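Profilin II (PDB 1F2K) binds monomeric actin and the lipid PIP2, preventing actin polymerization at high concentration and enhancing it at low concentration. Local coordinates at residues T65-I70 against A84-V89. Numbering follows the deposited sequence.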
loop_
_atom_site.group_PDB
_atom_site.type_symbol
_atom_site.label_atom_id
_atom_site.label_comp_id
_atom_site.label_asym_id
_atom_site.label_seq_id
_atom_site.Cartn_x
_atom_site.Cartn_y
_atom_site.Cartn_z
ATOM N N THR A 65 5.636 -11.049 -4.705
ATOM C CA THR A 65 6.497 -10.163 -5.506
ATOM C C THR A 65 7.404 -9.394 -4.570
ATOM O O THR A 65 7.044 -9.181 -3.411
ATOM C CB THR A 65 5.679 -9.138 -6.311
ATOM O OG1 THR A 65 4.868 -9.815 -7.283
ATOM C CG2 THR A 65 6.586 -8.188 -7.009
ATOM N N ARG A 66 8.580 -9.020 -5.077
ATOM C CA ARG A 66 9.595 -8.258 -4.341
ATOM C C ARG A 66 9.630 -6.872 -4.975
ATOM O O ARG A 66 9.427 -6.725 -6.206
ATOM C CB ARG A 66 10.985 -8.894 -4.498
ATOM C CG ARG A 66 12.120 -8.125 -3.784
ATOM C CD ARG A 66 12.077 -8.347 -2.279
ATOM N NE ARG A 66 13.359 -8.119 -1.600
ATOM C CZ ARG A 66 13.566 -8.366 -0.302
ATOM N NH1 ARG A 66 12.591 -8.853 0.449
ATOM N NH2 ARG A 66 14.728 -8.085 0.273
ATOM N N TYR A 67 9.919 -5.858 -4.159
ATOM C CA TYR A 67 9.934 -4.492 -4.667
ATOM C C TYR A 67 11.174 -3.694 -4.269
ATOM O O TYR A 67 11.879 -4.017 -3.317
ATOM C CB TYR A 67 8.663 -3.754 -4.198
ATOM C CG TYR A 67 7.341 -4.258 -4.821
ATOM C CD1 TYR A 67 6.887 -3.795 -6.052
ATOM C CD2 TYR A 67 6.539 -5.186 -4.143
ATOM C CE1 TYR A 67 5.649 -4.236 -6.580
ATOM C CE2 TYR A 67 5.347 -5.635 -4.657
ATOM C CZ TYR A 67 4.896 -5.150 -5.873
ATOM O OH TYR A 67 3.667 -5.558 -6.341
ATOM N N VAL A 68 11.424 -2.644 -5.032
ATOM C CA VAL A 68 12.545 -1.763 -4.793
ATOM C C VAL A 68 12.006 -0.405 -4.360
ATOM O O VAL A 68 11.132 0.205 -5.006
ATOM C CB VAL A 68 13.418 -1.662 -6.085
ATOM C CG1 VAL A 68 14.470 -0.527 -5.974
ATOM C CG2 VAL A 68 14.094 -3.031 -6.320
ATOM N N THR A 69 12.545 0.063 -3.249
ATOM C CA THR A 69 12.136 1.323 -2.665
ATOM C C THR A 69 12.454 2.570 -3.491
ATOM O O THR A 69 13.625 2.916 -3.677
ATOM C CB THR A 69 12.774 1.436 -1.300
ATOM O OG1 THR A 69 12.658 0.172 -0.644
ATOM C CG2 THR A 69 12.107 2.526 -0.449
ATOM N N ILE A 70 11.415 3.241 -3.988
ATOM C CA ILE A 70 11.609 4.472 -4.748
ATOM C C ILE A 70 11.447 5.616 -3.772
ATOM O O ILE A 70 12.247 6.551 -3.773
ATOM C CB ILE A 70 10.521 4.770 -5.760
ATOM C CG1 ILE A 70 10.223 3.582 -6.630
ATOM C CG2 ILE A 70 10.957 5.903 -6.643
ATOM C CD1 ILE A 70 9.021 3.908 -7.525
ATOM N N ALA A 84 5.340 -2.319 -13.300
ATOM C CA ALA A 84 4.504 -2.478 -12.117
ATOM C C ALA A 84 5.033 -1.690 -10.913
ATOM O O ALA A 84 6.000 -0.890 -11.019
ATOM C CB ALA A 84 4.374 -3.963 -11.763
ATOM N N GLY A 85 4.355 -1.891 -9.781
ATOM C CA GLY A 85 4.718 -1.230 -8.538
ATOM C C GLY A 85 3.611 -1.225 -7.503
ATOM O O GLY A 85 2.494 -1.688 -7.735
ATOM N N VAL A 86 3.918 -0.678 -6.342
ATOM C CA VAL A 86 2.952 -0.631 -5.268
ATOM C C VAL A 86 3.036 0.703 -4.566
ATOM O O VAL A 86 4.143 1.201 -4.288
ATOM C CB VAL A 86 3.241 -1.736 -4.239
ATOM C CG1 VAL A 86 4.632 -1.578 -3.700
ATOM C CG2 VAL A 86 2.242 -1.666 -3.097
ATOM N N ILE A 87 1.872 1.300 -4.297
ATOM C CA ILE A 87 1.825 2.580 -3.569
ATOM C C ILE A 87 1.332 2.286 -2.151
ATOM O O ILE A 87 0.237 1.726 -2.003
ATOM C CB ILE A 87 0.819 3.551 -4.205
ATOM C CG1 ILE A 87 1.125 3.746 -5.688
ATOM C CG2 ILE A 87 0.866 4.857 -3.512
ATOM C CD1 ILE A 87 2.410 4.472 -5.992
ATOM N N THR A 88 2.109 2.589 -1.108
ATOM C CA THR A 88 1.562 2.342 0.240
ATOM C C THR A 88 1.621 3.648 0.951
ATOM O O THR A 88 2.534 4.408 0.728
ATOM C CB THR A 88 2.303 1.272 1.055
ATOM O OG1 THR A 88 3.575 1.766 1.463
ATOM C CG2 THR A 88 2.451 0.012 0.224
ATOM N N VAL A 89 0.601 3.909 1.761
ATOM C CA VAL A 89 0.467 5.146 2.527
ATOM C C VAL A 89 -0.014 4.813 3.918
ATOM O O VAL A 89 -0.840 3.888 4.082
ATOM C CB VAL A 89 -0.560 6.089 1.901
ATOM C CG1 VAL A 89 -0.531 7.463 2.618
ATOM C CG2 VAL A 89 -0.283 6.236 0.444
#
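In the antiparallel sheet of the profilin fold, Tyr67 of strand 65-72 and Val86 of strand 84-90 meet across the one strand, 76-81, that lies between theirs and shares backbone hydrogen bonds with both (Val68 with Lys80, Val86 with Gly79). With no direct backbone pairing at this spacing, a long aromatic side chain is suited to span it: Tyr67 reaches over strand 76-81 toward 84-89. Its CG lies anti to its own carbonyl carbon (chi1 -68°), which carries the ring to Val86. There CG1 of Val86 sits almost squarely over one ring face, 3.8 Å from the centroid and 7° off the normal, a CH-pi contact. Compact, apolar valine suits the place: with CG1 between backbone N and carbonyl carbon (chi1 58°), this methyl is set over the ring. Gly85 offers its backbone, CA lying 3.7 Å from Tyr67 CE1 in an oblique approach. Thr65 CG2 lies against the opposite face, offset toward the rim, so the ring is held between two methyls. The contact is buried: Leu62 of strand 60-62 also touches Tyr67, and Phe60 of that strand and Ile97 and Val99 of strand 94-100 pack on Val86, while farther along 84-90 Ile87 and Val89 pack on Val113 of helix 106-121.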